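Local structure of arginyl-trna synthetase (Thermus thermophilus, 1IQ0) at residues A[19-24]-A[41-46]; A[156-161]-A[182-187]; A[472-477]-A[585-590]; A[268-273]-A[289-294]. The protein probably attaches L-arginine to tRNA(Arg) at the expense of ATP, as a monomeric aminoacyl-tRNA synthetase of the first structural class. One frame throughout, in Å; residues are numbered along the deposited sequence.

Contact 1. Residues A[19-24]-A[41-46]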
loop_
_atom_site.group_PDB
_atom_site.type_symbol
_atom_site.label_atom_id
_atom_site.label_comp_id
_atom_site.label_asym_id
_atom_site.label_seq_id
_atom_site.Cartn_x
_atom_site.Cartn_y
_atom_site.Cartn_z
ATOM N N VAL A 19 14.284 33.024 -2.540
ATOM C CA VAL A 19 13.914 31.801 -1.830
ATOM C C VAL A 19 13.743 30.567 -2.717
ATOM O O VAL A 19 12.817 30.487 -3.524
ATOM C CB VAL A 19 12.613 32.008 -1.023
ATOM C CG1 VAL A 19 12.848 33.020 0.086
ATOM C CG2 VAL A 19 11.498 32.486 -1.941
ATOM N N PRO A 20 14.650 29.588 -2.577
ATOM C CA PRO A 20 14.609 28.347 -3.357
ATOM C C PRO A 20 13.753 27.267 -2.695
ATOM O O PRO A 20 14.191 26.128 -2.538
ATOM C CB PRO A 20 16.082 27.929 -3.425
ATOM C CG PRO A 20 16.847 29.194 -3.086
ATOM C CD PRO A 20 15.992 29.781 -2.009
ATOM N N VAL A 21 12.534 27.621 -2.304
ATOM C CA VAL A 21 11.645 26.662 -1.658
ATOM C C VAL A 21 10.464 26.312 -2.556
ATOM O O VAL A 21 10.040 27.123 -3.378
ATOM C CB VAL A 21 11.111 27.217 -0.322
ATOM C CG1 VAL A 21 10.324 28.491 -0.568
ATOM C CG2 VAL A 21 10.247 26.174 0.373
ATOM N N ARG A 22 9.941 25.100 -2.398
ATOM C CA ARG A 22 8.805 24.646 -3.193
ATOM C C ARG A 22 7.524 24.642 -2.360
ATOM O O ARG A 22 7.489 24.095 -1.258
ATOM C CB ARG A 22 9.073 23.241 -3.742
ATOM C CG ARG A 22 7.879 22.605 -4.441
ATOM C CD ARG A 22 8.236 21.241 -5.010
ATOM N NE ARG A 22 9.166 21.336 -6.134
ATOM C CZ ARG A 22 8.856 21.856 -7.319
ATOM N NH1 ARG A 22 7.637 22.329 -7.541
ATOM N NH2 ARG A 22 9.766 21.902 -8.285
ATOM N N LEU A 23 6.476 25.260 -2.897
ATOM C CA LEU A 23 5.193 25.333 -2.210
ATOM C C LEU A 23 4.149 24.413 -2.838
ATOM O O LEU A 23 4.136 24.210 -4.053
ATOM C CB LEU A 23 4.671 26.772 -2.220
ATOM C CG LEU A 23 5.436 27.810 -1.401
ATOM C CD1 LEU A 23 4.731 29.152 -1.512
ATOM C CD2 LEU A 23 5.507 27.373 0.052
ATOM N N LYS A 24 3.270 23.863 -2.005
ATOM C CA LYS A 24 2.222 22.978 -2.494
ATOM C C LYS A 24 0.924 23.747 -2.720
ATOM O O LYS A 24 0.528 24.578 -1.906
ATOM C CB LYS A 24 1.964 21.842 -1.502
ATOM C CG LYS A 24 3.158 20.929 -1.235
ATOM C CD LYS A 24 3.752 20.335 -2.514
ATOM C CE LYS A 24 2.695 19.683 -3.395
ATOM N NZ LYS A 24 1.831 18.740 -2.645
ATOM N N PHE A 41 2.516 31.456 4.401
ATOM C CA PHE A 41 2.688 31.691 5.828
ATOM C C PHE A 41 4.008 31.102 6.312
ATOM O O PHE A 41 4.669 31.672 7.180
ATOM C CB PHE A 41 1.518 31.074 6.593
ATOM C CG PHE A 41 0.181 31.603 6.165
ATOM C CD1 PHE A 41 -0.182 32.919 6.441
ATOM C CD2 PHE A 41 -0.705 30.799 5.457
ATOM C CE1 PHE A 41 -1.410 33.427 6.016
ATOM C CE2 PHE A 41 -1.932 31.297 5.029
ATOM C CZ PHE A 41 -2.285 32.614 5.308
ATOM N N ALA A 42 4.386 29.960 5.747
ATOM C CA ALA A 42 5.636 29.308 6.113
ATOM C C ALA A 42 6.798 30.230 5.749
ATOM O O ALA A 42 7.829 30.246 6.421
ATOM C CB ALA A 42 5.768 27.977 5.384
ATOM N N LEU A 43 6.621 30.997 4.679
ATOM C CA LEU A 43 7.639 31.937 4.230
ATOM C C LEU A 43 7.386 33.301 4.852
ATOM O O LEU A 43 8.280 34.141 4.912
ATOM C CB LEU A 43 7.617 32.073 2.707
ATOM C CG LEU A 43 8.007 30.849 1.880
ATOM C CD1 LEU A 43 8.047 31.238 0.407
ATOM C CD2 LEU A 43 9.365 30.329 2.328
ATOM N N ALA A 44 6.156 33.512 5.308
ATOM C CA ALA A 44 5.770 34.773 5.926
ATOM C C ALA A 44 6.635 35.075 7.141
ATOM O O ALA A 44 6.986 36.229 7.394
ATOM C CB ALA A 44 4.306 34.724 6.333
ATOM N N LYS A 45 6.977 34.035 7.894
ATOM C CA LYS A 45 7.797 34.204 9.083
ATOM C C LYS A 45 9.259 33.873 8.803
ATOM O O LYS A 45 10.154 34.367 9.490
ATOM C CB LYS A 45 7.269 33.324 10.221
ATOM C CG LYS A 45 7.912 33.607 11.572
ATOM C CD LYS A 45 7.699 35.057 11.993
ATOM C CE LYS A 45 8.391 35.363 13.312
ATOM N NZ LYS A 45 8.231 36.791 13.701
ATOM N N GLU A 46 9.502 33.042 7.794
ATOM C CA GLU A 46 10.869 32.667 7.441
ATOM C C GLU A 46 11.585 33.828 6.753
ATOM O O GLU A 46 12.794 33.777 6.525
ATOM C CB GLU A 46 10.872 31.455 6.510
ATOM C CG GLU A 46 12.256 30.868 6.288
ATOM C CD GLU A 46 12.417 30.249 4.914
ATOM O OE1 GLU A 46 12.420 31.003 3.919
ATOM O OE2 GLU A 46 12.538 29.009 4.829
#

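Contact 2. Residues A[156-161]-A[182-187]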
loop_
_atom_site.group_PDB
_atom_site.type_symbol
_atom_site.label_atom_id
_atom_site.label_comp_id
_atom_site.label_asym_id
_atom_site.label_seq_id
_atom_site.Cartn_x
_atom_site.Cartn_y
_atom_site.Cartn_z
ATOM N N ALA A 156 6.785 -22.757 12.833
ATOM C CA ALA A 156 6.631 -23.802 11.826
ATOM C C ALA A 156 7.008 -25.150 12.448
ATOM O O ALA A 156 6.429 -26.188 12.121
ATOM C CB ALA A 156 7.523 -23.518 10.626
ATOM N N ALA A 157 7.990 -25.137 13.340
ATOM C CA ALA A 157 8.406 -26.374 13.986
ATOM C C ALA A 157 7.265 -26.908 14.848
ATOM O O ALA A 157 7.005 -28.105 14.870
ATOM C CB ALA A 157 9.649 -26.137 14.853
ATOM N N GLU A 158 6.575 -26.016 15.550
ATOM C CA GLU A 158 5.486 -26.458 16.407
ATOM C C GLU A 158 4.358 -27.123 15.651
ATOM O O GLU A 158 3.827 -28.130 16.113
ATOM C CB GLU A 158 4.932 -25.303 17.236
ATOM C CG GLU A 158 5.932 -24.728 18.204
ATOM C CD GLU A 158 5.289 -23.843 19.250
ATOM O OE1 GLU A 158 4.410 -23.028 18.898
ATOM O OE2 GLU A 158 5.672 -23.956 20.429
ATOM N N THR A 159 3.985 -26.591 14.487
ATOM C CA THR A 159 2.888 -27.219 13.766
ATOM C C THR A 159 3.324 -28.543 13.162
ATOM O O THR A 159 2.572 -29.513 13.206
ATOM C CB THR A 159 2.297 -26.315 12.652
ATOM O OG1 THR A 159 3.201 -26.243 11.548
ATOM C CG2 THR A 159 2.046 -24.932 13.180
ATOM N N LEU A 160 4.530 -28.594 12.602
ATOM C CA LEU A 160 5.014 -29.843 12.018
ATOM C C LEU A 160 5.131 -30.914 13.108
ATOM O O LEU A 160 4.861 -32.086 12.867
ATOM C CB LEU A 160 6.363 -29.633 11.326
ATOM C CG LEU A 160 6.305 -28.703 10.108
ATOM C CD1 LEU A 160 7.673 -28.638 9.419
ATOM C CD2 LEU A 160 5.251 -29.220 9.144
ATOM N N PHE A 161 5.534 -30.505 14.306
ATOM C CA PHE A 161 5.639 -31.443 15.413
ATOM C C PHE A 161 4.237 -31.946 15.779
ATOM O O PHE A 161 4.020 -33.152 15.931
ATOM C CB PHE A 161 6.260 -30.774 16.639
ATOM C CG PHE A 161 6.127 -31.589 17.893
ATOM C CD1 PHE A 161 6.874 -32.753 18.065
ATOM C CD2 PHE A 161 5.210 -31.227 18.877
ATOM C CE1 PHE A 161 6.708 -33.549 19.196
ATOM C CE2 PHE A 161 5.035 -32.013 20.012
ATOM C CZ PHE A 161 5.788 -33.180 20.172
ATOM N N ARG A 182 -5.221 -26.424 12.877
ATOM C CA ARG A 182 -5.952 -27.202 13.872
ATOM C C ARG A 182 -4.937 -27.949 14.757
ATOM O O ARG A 182 -5.051 -27.960 15.986
ATOM C CB ARG A 182 -6.904 -28.178 13.166
ATOM C CG ARG A 182 -8.352 -28.063 13.634
ATOM C CD ARG A 182 -9.379 -28.236 12.503
ATOM N NE ARG A 182 -9.073 -29.336 11.592
ATOM C CZ ARG A 182 -8.839 -30.590 11.966
ATOM N NH1 ARG A 182 -8.871 -30.929 13.252
ATOM N NH2 ARG A 182 -8.575 -31.512 11.048
ATOM N N ALA A 183 -3.935 -28.545 14.123
ATOM C CA ALA A 183 -2.894 -29.263 14.846
ATOM C C ALA A 183 -2.160 -28.283 15.761
ATOM O O ALA A 183 -1.907 -28.579 16.927
ATOM C CB ALA A 183 -1.915 -29.898 13.864
ATOM N N TYR A 184 -1.827 -27.107 15.237
ATOM C CA TYR A 184 -1.131 -26.113 16.042
ATOM C C TYR A 184 -1.982 -25.772 17.261
ATOM O O TYR A 184 -1.477 -25.702 18.379
ATOM C CB TYR A 184 -0.875 -24.841 15.228
ATOM C CG TYR A 184 -0.182 -23.734 16.002
ATOM C CD1 TYR A 184 1.207 -23.691 16.102
ATOM C CD2 TYR A 184 -0.919 -22.729 16.633
ATOM C CE1 TYR A 184 1.848 -22.671 16.805
ATOM C CE2 TYR A 184 -0.284 -21.704 17.343
ATOM C CZ TYR A 184 1.101 -21.687 17.420
ATOM O OH TYR A 184 1.743 -20.691 18.115
ATOM N N VAL A 185 -3.275 -25.557 17.042
ATOM C CA VAL A 185 -4.175 -25.221 18.142
ATOM C C VAL A 185 -4.282 -26.343 19.173
ATOM O O VAL A 185 -4.345 -26.074 20.370
ATOM C CB VAL A 185 -5.604 -24.869 17.634
ATOM C CG1 VAL A 185 -6.579 -24.778 18.820
ATOM C CG2 VAL A 185 -5.576 -23.536 16.887
ATOM N N ARG A 186 -4.312 -27.598 18.727
ATOM C CA ARG A 186 -4.404 -28.685 19.692
ATOM C C ARG A 186 -3.152 -28.698 20.567
ATOM O O ARG A 186 -3.243 -28.825 21.789
ATOM C CB ARG A 186 -4.562 -30.051 19.018
ATOM C CG ARG A 186 -5.277 -31.023 19.948
ATOM C CD ARG A 186 -4.753 -32.442 19.918
ATOM N NE ARG A 186 -5.251 -33.205 18.784
ATOM C CZ ARG A 186 -5.343 -34.531 18.770
ATOM N NH1 ARG A 186 -4.978 -35.230 19.836
ATOM N NH2 ARG A 186 -5.788 -35.159 17.690
ATOM N N LEU A 187 -1.988 -28.547 19.939
ATOM C CA LEU A 187 -0.726 -28.533 20.673
ATOM C C LEU A 187 -0.737 -27.510 21.805
ATOM O O LEU A 187 -0.356 -27.824 22.936
ATOM C CB LEU A 187 0.449 -28.227 19.733
ATOM C CG LEU A 187 1.819 -28.102 20.424
ATOM C CD1 LEU A 187 2.201 -29.441 21.041
ATOM C CD2 LEU A 187 2.884 -27.657 19.421
#

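Contact 3. Residues A[472-477]-A[585-590]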
loop_
_atom_site.group_PDB
_atom_site.type_symbol
_atom_site.label_atom_id
_atom_site.label_comp_id
_atom_site.label_asym_id
_atom_site.label_seq_id
_atom_site.Cartn_x
_atom_site.Cartn_y
_atom_site.Cartn_z
ATOM N N TYR A 472 -19.458 1.256 -2.468
ATOM C CA TYR A 472 -19.979 2.591 -2.777
ATOM C C TYR A 472 -19.263 3.125 -4.016
ATOM O O TYR A 472 -19.905 3.551 -4.977
ATOM C CB TYR A 472 -19.738 3.548 -1.604
ATOM C CG TYR A 472 -20.147 4.993 -1.850
ATOM C CD1 TYR A 472 -21.495 5.374 -1.874
ATOM C CD2 TYR A 472 -19.184 5.983 -2.035
ATOM C CE1 TYR A 472 -21.863 6.701 -2.071
ATOM C CE2 TYR A 472 -19.537 7.307 -2.232
ATOM C CZ TYR A 472 -20.874 7.665 -2.249
ATOM O OH TYR A 472 -21.211 8.990 -2.433
ATOM N N VAL A 473 -17.933 3.093 -3.994
ATOM C CA VAL A 473 -17.150 3.574 -5.127
ATOM C C VAL A 473 -17.390 2.691 -6.352
ATOM O O VAL A 473 -17.485 3.189 -7.481
ATOM C CB VAL A 473 -15.635 3.595 -4.805
ATOM C CG1 VAL A 473 -14.856 4.174 -5.984
ATOM C CG2 VAL A 473 -15.384 4.411 -3.535
ATOM N N GLN A 474 -17.493 1.379 -6.139
ATOM C CA GLN A 474 -17.734 0.470 -7.256
ATOM C C GLN A 474 -19.076 0.792 -7.922
ATOM O O GLN A 474 -19.187 0.789 -9.148
ATOM C CB GLN A 474 -17.734 -0.988 -6.783
ATOM C CG GLN A 474 -16.374 -1.536 -6.326
ATOM C CD GLN A 474 -16.467 -2.987 -5.867
ATOM O OE1 GLN A 474 -17.310 -3.332 -5.037
ATOM N NE2 GLN A 474 -15.603 -3.841 -6.404
ATOM N N TYR A 475 -20.088 1.084 -7.110
ATOM C CA TYR A 475 -21.416 1.397 -7.632
ATOM C C TYR A 475 -21.405 2.675 -8.478
ATOM O O TYR A 475 -22.074 2.755 -9.506
ATOM C CB TYR A 475 -22.419 1.549 -6.484
ATOM C CG TYR A 475 -23.845 1.654 -6.967
ATOM C CD1 TYR A 475 -24.489 0.554 -7.538
ATOM C CD2 TYR A 475 -24.538 2.863 -6.900
ATOM C CE1 TYR A 475 -25.787 0.655 -8.030
ATOM C CE2 TYR A 475 -25.838 2.975 -7.392
ATOM C CZ TYR A 475 -26.456 1.868 -7.956
ATOM O OH TYR A 475 -27.736 1.975 -8.451
ATOM N N ALA A 476 -20.645 3.672 -8.041
ATOM C CA ALA A 476 -20.540 4.920 -8.785
ATOM C C ALA A 476 -19.913 4.622 -10.147
ATOM O O ALA A 476 -20.298 5.208 -11.159
ATOM C CB ALA A 476 -19.683 5.929 -8.008
ATOM N N HIS A 477 -18.948 3.703 -10.170
ATOM C CA HIS A 477 -18.307 3.328 -11.424
ATOM C C HIS A 477 -19.291 2.614 -12.345
ATOM O O HIS A 477 -19.347 2.899 -13.543
ATOM C CB HIS A 477 -17.106 2.405 -11.185
ATOM C CG HIS A 477 -16.547 1.819 -12.446
ATOM N ND1 HIS A 477 -17.051 0.672 -13.021
ATOM C CD2 HIS A 477 -15.572 2.259 -13.280
ATOM C CE1 HIS A 477 -16.414 0.430 -14.152
ATOM N NE2 HIS A 477 -15.511 1.379 -14.333
ATOM N N GLY A 585 -6.258 -2.533 -5.547
ATOM C CA GLY A 585 -6.564 -3.942 -5.741
ATOM C C GLY A 585 -8.047 -4.266 -5.808
ATOM O O GLY A 585 -8.448 -5.410 -5.604
ATOM N N ILE A 586 -8.864 -3.265 -6.114
ATOM C CA ILE A 586 -10.305 -3.458 -6.175
ATOM C C ILE A 586 -10.845 -3.505 -7.608
ATOM O O ILE A 586 -10.573 -2.621 -8.414
ATOM C CB ILE A 586 -11.015 -2.329 -5.393
ATOM C CG1 ILE A 586 -10.546 -2.355 -3.933
ATOM C CG2 ILE A 586 -12.531 -2.487 -5.489
ATOM C CD1 ILE A 586 -10.914 -1.130 -3.142
ATOM N N PRO A 587 -11.600 -4.561 -7.950
ATOM C CA PRO A 587 -12.152 -4.657 -9.303
ATOM C C PRO A 587 -13.304 -3.658 -9.498
ATOM O O PRO A 587 -13.916 -3.207 -8.528
ATOM C CB PRO A 587 -12.597 -6.115 -9.388
ATOM C CG PRO A 587 -12.958 -6.436 -7.968
ATOM C CD PRO A 587 -11.837 -5.802 -7.194
ATOM N N ALA A 588 -13.584 -3.306 -10.750
ATOM C CA ALA A 588 -14.633 -2.339 -11.059
ATOM C C ALA A 588 -15.769 -2.943 -11.875
ATOM O O ALA A 588 -15.745 -2.906 -13.099
ATOM C CB ALA A 588 -14.037 -1.159 -11.807
ATOM N N PRO A 589 -16.786 -3.497 -11.197
ATOM C CA PRO A 589 -17.950 -4.118 -11.841
ATOM C C PRO A 589 -18.661 -3.143 -12.778
ATOM O O PRO A 589 -18.921 -1.999 -12.405
ATOM C CB PRO A 589 -18.835 -4.507 -10.658
ATOM C CG PRO A 589 -17.866 -4.687 -9.537
ATOM C CD PRO A 589 -16.923 -3.536 -9.731
ATOM N N GLU A 590 -18.965 -3.593 -13.992
ATOM C CA GLU A 590 -19.657 -2.745 -14.960
ATOM C C GLU A 590 -21.155 -2.777 -14.686
ATOM O O GLU A 590 -21.852 -1.776 -14.863
ATOM C CB GLU A 590 -19.405 -3.229 -16.389
ATOM C CG GLU A 590 -17.942 -3.310 -16.786
ATOM C CD GLU A 590 -17.760 -3.615 -18.263
ATOM O OE1 GLU A 590 -18.564 -4.394 -18.812
ATOM O OE2 GLU A 590 -16.807 -3.083 -18.872
#

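Contact 4. Residues A[268-273]-A[289-294]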
loop_
_atom_site.group_PDB
_atom_site.type_symbol
_atom_site.label_atom_id
_atom_site.label_comp_id
_atom_site.label_asym_id
_atom_site.label_seq_id
_atom_site.Cartn_x
_atom_site.Cartn_y
_atom_site.Cartn_z
ATOM N N GLY A 268 32.228 -5.156 31.323
ATOM C CA GLY A 268 30.947 -4.476 31.397
ATOM C C GLY A 268 29.808 -5.448 31.163
ATOM O O GLY A 268 30.034 -6.655 31.059
ATOM N N LYS A 269 28.586 -4.935 31.063
ATOM C CA LYS A 269 27.430 -5.797 30.850
ATOM C C LYS A 269 27.277 -6.260 29.396
ATOM O O LYS A 269 26.232 -6.786 29.010
ATOM C CB LYS A 269 26.157 -5.091 31.335
ATOM C CG LYS A 269 25.724 -3.892 30.515
ATOM C CD LYS A 269 24.866 -4.315 29.333
ATOM C CE LYS A 269 23.578 -4.993 29.786
ATOM N NZ LYS A 269 22.695 -4.063 30.545
ATOM N N TYR A 270 28.327 -6.065 28.601
ATOM C CA TYR A 270 28.337 -6.471 27.198
ATOM C C TYR A 270 29.590 -7.282 26.896
ATOM O O TYR A 270 29.812 -7.690 25.756
ATOM C CB TYR A 270 28.306 -5.252 26.269
ATOM C CG TYR A 270 26.987 -4.520 26.238
ATOM C CD1 TYR A 270 26.902 -3.180 26.618
ATOM C CD2 TYR A 270 25.820 -5.169 25.838
ATOM C CE1 TYR A 270 25.679 -2.502 26.600
ATOM C CE2 TYR A 270 24.595 -4.505 25.815
ATOM C CZ TYR A 270 24.531 -3.172 26.199
ATOM O OH TYR A 270 23.318 -2.522 26.193
ATOM N N ALA A 271 30.408 -7.508 27.919
ATOM C CA ALA A 271 31.647 -8.263 27.761
ATOM C C ALA A 271 31.423 -9.551 26.973
ATOM O O ALA A 271 30.525 -10.332 27.290
ATOM C CB ALA A 271 32.240 -8.584 29.131
ATOM N N GLY A 272 32.242 -9.761 25.945
ATOM C CA GLY A 272 32.123 -10.957 25.129
ATOM C C GLY A 272 31.123 -10.846 23.989
ATOM O O GLY A 272 31.185 -11.616 23.029
ATOM N N ALA A 273 30.203 -9.892 24.090
ATOM C CA ALA A 273 29.186 -9.691 23.060
ATOM C C ALA A 273 29.673 -8.740 21.975
ATOM O O ALA A 273 30.506 -7.874 22.235
ATOM C CB ALA A 273 27.906 -9.143 23.690
ATOM N N PHE A 289 23.760 1.112 22.102
ATOM C CA PHE A 289 24.353 -0.165 21.744
ATOM C C PHE A 289 23.367 -1.258 21.348
ATOM O O PHE A 289 22.606 -1.756 22.177
ATOM C CB PHE A 289 25.232 -0.664 22.893
ATOM C CG PHE A 289 26.461 0.168 23.119
ATOM C CD1 PHE A 289 26.357 1.485 23.542
ATOM C CD2 PHE A 289 27.726 -0.364 22.896
ATOM C CE1 PHE A 289 27.497 2.262 23.739
ATOM C CE2 PHE A 289 28.871 0.403 23.088
ATOM C CZ PHE A 289 28.757 1.718 23.511
ATOM N N PHE A 290 23.382 -1.611 20.066
ATOM C CA PHE A 290 22.540 -2.681 19.541
ATOM C C PHE A 290 23.428 -3.924 19.599
ATOM O O PHE A 290 24.574 -3.894 19.138
ATOM C CB PHE A 290 22.159 -2.423 18.078
ATOM C CG PHE A 290 21.104 -1.369 17.887
ATOM C CD1 PHE A 290 19.770 -1.633 18.196
ATOM C CD2 PHE A 290 21.438 -0.116 17.377
ATOM C CE1 PHE A 290 18.783 -0.665 17.997
ATOM C CE2 PHE A 290 20.463 0.858 17.174
ATOM C CZ PHE A 290 19.129 0.582 17.485
ATOM N N VAL A 291 22.921 -5.009 20.169
ATOM C CA VAL A 291 23.715 -6.227 20.243
ATOM C C VAL A 291 23.558 -7.014 18.947
ATOM O O VAL A 291 22.442 -7.235 18.491
ATOM C CB VAL A 291 23.276 -7.117 21.423
ATOM C CG1 VAL A 291 24.131 -8.379 21.468
ATOM C CG2 VAL A 291 23.394 -6.344 22.727
ATOM N N LEU A 292 24.681 -7.409 18.345
ATOM C CA LEU A 292 24.658 -8.186 17.110
ATOM C C LEU A 292 24.841 -9.656 17.491
ATOM O O LEU A 292 24.065 -10.516 17.070
ATOM C CB LEU A 292 25.778 -7.730 16.161
ATOM C CG LEU A 292 25.716 -6.276 15.660
ATOM C CD1 LEU A 292 26.935 -5.954 14.808
ATOM C CD2 LEU A 292 24.449 -6.070 14.847
ATOM N N LEU A 293 25.869 -9.932 18.293
ATOM C CA LEU A 293 26.150 -11.284 18.775
ATOM C C LEU A 293 26.182 -11.278 20.301
ATOM O O LEU A 293 26.905 -10.487 20.903
ATOM C CB LEU A 293 27.506 -11.786 18.260
ATOM C CG LEU A 293 27.662 -12.125 16.774
ATOM C CD1 LEU A 293 29.086 -12.593 16.500
ATOM C CD2 LEU A 293 26.673 -13.207 16.390
ATOM N N ARG A 294 25.395 -12.146 20.929
ATOM C CA ARG A 294 25.398 -12.221 22.387
ATOM C C ARG A 294 26.714 -12.885 22.776
ATOM O O ARG A 294 27.367 -13.502 21.934
ATOM C CB ARG A 294 24.210 -13.044 22.896
ATOM C CG ARG A 294 22.853 -12.514 22.436
ATOM C CD ARG A 294 21.706 -13.164 23.194
ATOM N NE ARG A 294 20.395 -12.792 22.656
ATOM C CZ ARG A 294 19.911 -13.225 21.492
ATOM N NH1 ARG A 294 20.630 -14.049 20.740
ATOM N NH2 ARG A 294 18.706 -12.838 21.076
HETATM O O HOH W 1 30.502 -13.219 20.462
#

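Contact 1. Residues A[19-24]-A[41-46]
Val21 and Leu43 meet through their methyl groups in the N-terminal domain of the arginyl-tRNA synthetase, where the loop between helix 3-15 and strand 26-27 lies against the short helix 42-46. CG1 of Val21 sits in the fork of the leucine, 3.6 Å from Leu43 CD2 and 3.7 Å from Leu43 CD1, the two side chains sliding past each other in opposite directions. The valine methyl gets there by standing between its own backbone N and carbonyl carbon (chi1 61°). Around this pair the packing is wider: Val19 CG2 and Leu23 CD1 each come no nearer than 4.4 Å to Leu43 CD1, so three residues of the loop, every second one in sequence, point their CB atoms toward the helix segment and meet Leu43. No hydrogen bond joins the segments, and the contact is purely van der Waals. Leu14 of helix 3-15 touches both Val19 and Leu23 and ties this apolar patch to the first helix of the domain. Pro20, at the centre of an inverse gamma turn, separates Val19 from Val21; the turn is closed by a weak bond from Val21 N to Val19 O. At the margin, the carboxylate atom Glu46 OE1 lies 4.4 Å from Val19 CG1.

Contact 2. Residues A[156-161]-A[182-187]
The Tyr184 ring meets Thr159 and Glu158 obliquely: Thr159 CG2 is 3.3 Å from Tyr184 CD1, and Glu158 OE1 is 3.3 Å from Tyr184 CE1. The glutamate carboxylate is turned 57° from the ring plane. The Phe161 ring, in contrast, takes Leu187 CD1 at its edge, in plane, 4.0 Å from Phe161 CE2, while His165 stacks on this ring. The other leucine methyl, Leu187 CD2, reaches the backbone and lies 3.5 Å from Glu158 O. Tyr184 CG, anti to its backbone N (chi1 179°), brings the ring to Thr159 CG2. These side chains fill the crossing of helices 154-165 and 176-189 in the catalytic domain, whose local axes pass 8.3 Å apart at 93°; the closest backbone approach is Thr159 CA to Tyr184 CA, 4.7 Å. The threonine hydroxyl turns back along its own helix, OG1 donating to Ala156 O at 3.3 Å, a carbonyl that also accepts from Leu160 N. No hydrogen bond joins the two segments themselves, but Tyr184 OH bonds to Gln155 OE1 on the partner helix, just before 156-161, and Glu158 OE2 to Tyr193 OH. The crossing is thus mainly apolar, with its polar ends held at the margin.

Contact 3. Residues A[472-477]-A[585-590]
Gln474 and His477, one helical turn apart on helix 470-487, hold the extended tail that follows helix 562-583 in the DALR anticodon-binding domain, a largely helical domain of this synthetase. Gln474 comes first. Its chain is extended beyond CG (chi2 180°), carrying the amide across to the tail, where NE2 donates to Pro587 O at 2.8 Å with a nearly straight N-H...O angle of 167°. The acceptor lies almost in the amide plane, although the donor is tilted 32° from the plane of the proline carbonyl. The same nitrogen also binds Met436 O on helix 430-448, so one side-chain amide joins the tail to two helices. Ile586 CG2 and Pro589 CD also pack against it, 3.5 Å and 3.6 Å from Gln474 NE2. At the next turn, His477 has CG anti to its backbone N and brings its imidazole against Ala588 and Pro589. Its far nitrogen, NE2, has a weak hydrogen bond with Gln574 OE1 of helix 562-583. That helix ends in a Schellman motif with Gly585 as C-prime residue, after which the chain runs past both side chains. In the ring plane His477 ND1 makes a weak bond to Pro589 O at 3.3 Å, while Ala588 CB covers one face in a CH-pi contact, 3.7 Å from the ring centroid.

Contact 4. Residues A[268-273]-A[289-294]
Tyr270 packs its ring on Val291 of strand 289-291, and Ala273 packs its backbone and methyl on Leu293 just after that strand; these are the close parts of the contact. Tyr270 CE2 lies 3.8 Å from Val291 CG2, the ring and the valine approaching obliquely. Val291 CG2 stands anti to its carbonyl carbon, which turns it to the tyrosine ring. Tighter still is the meeting of Ala273 with Leu293: the carbonyl Leu293 O is 3.2 Å from Ala273 CA and 3.3 Å from Ala273 CB. The tyrosine hydroxyl has a weak hydrogen bond with Asp287 OD2, just before the strand. The loop 268-273 contains a type II beta turn, Tyr270 to Ala273, closed by Ala273 N to Tyr270 O at 2.8 Å; it leads into strand 274-277, the middle strand of a small three-stranded antiparallel sheet of which strand 289-291 is one edge. Leu292 and Leu293 both face Leu274 across that pairing in a classic beta bulge, where the chain turns a corner. Looser is the Phe289 ring: it runs within 12° of parallel to the Tyr270 ring, but their centroids are 5.9 Å apart and the rings barely overlap. No direct hydrogen bond joins the segments; on the solvent side a water spans the separation, donating to Gly272 O at 3.1 Å and only weakly to Arg294 O at 3.5 Å.

Along the chain the order is contact 1, contact 2, contact 4 and contact 3, each closing before the next opens. Contact 1 belongs to the N-terminal domain, contacts 2 and 4 to the catalytic domain, and contact 3 to the anticodon-binding domain. Contacts 1 and 2 lie on opposite sides of the chain's centre, their centres 59 Å apart, as do contacts 3 and 4, at 55 Å. Even the two in the catalytic domain stay separate: nearest atoms of 156-161/182-187 and 268-273/289-294 are about 17 Å apart, one joining two helices, the other packing a loop on the edge strand of a small antiparallel sheet. All four are local contacts, none touching another, spread over an elongated, multidomain monomer.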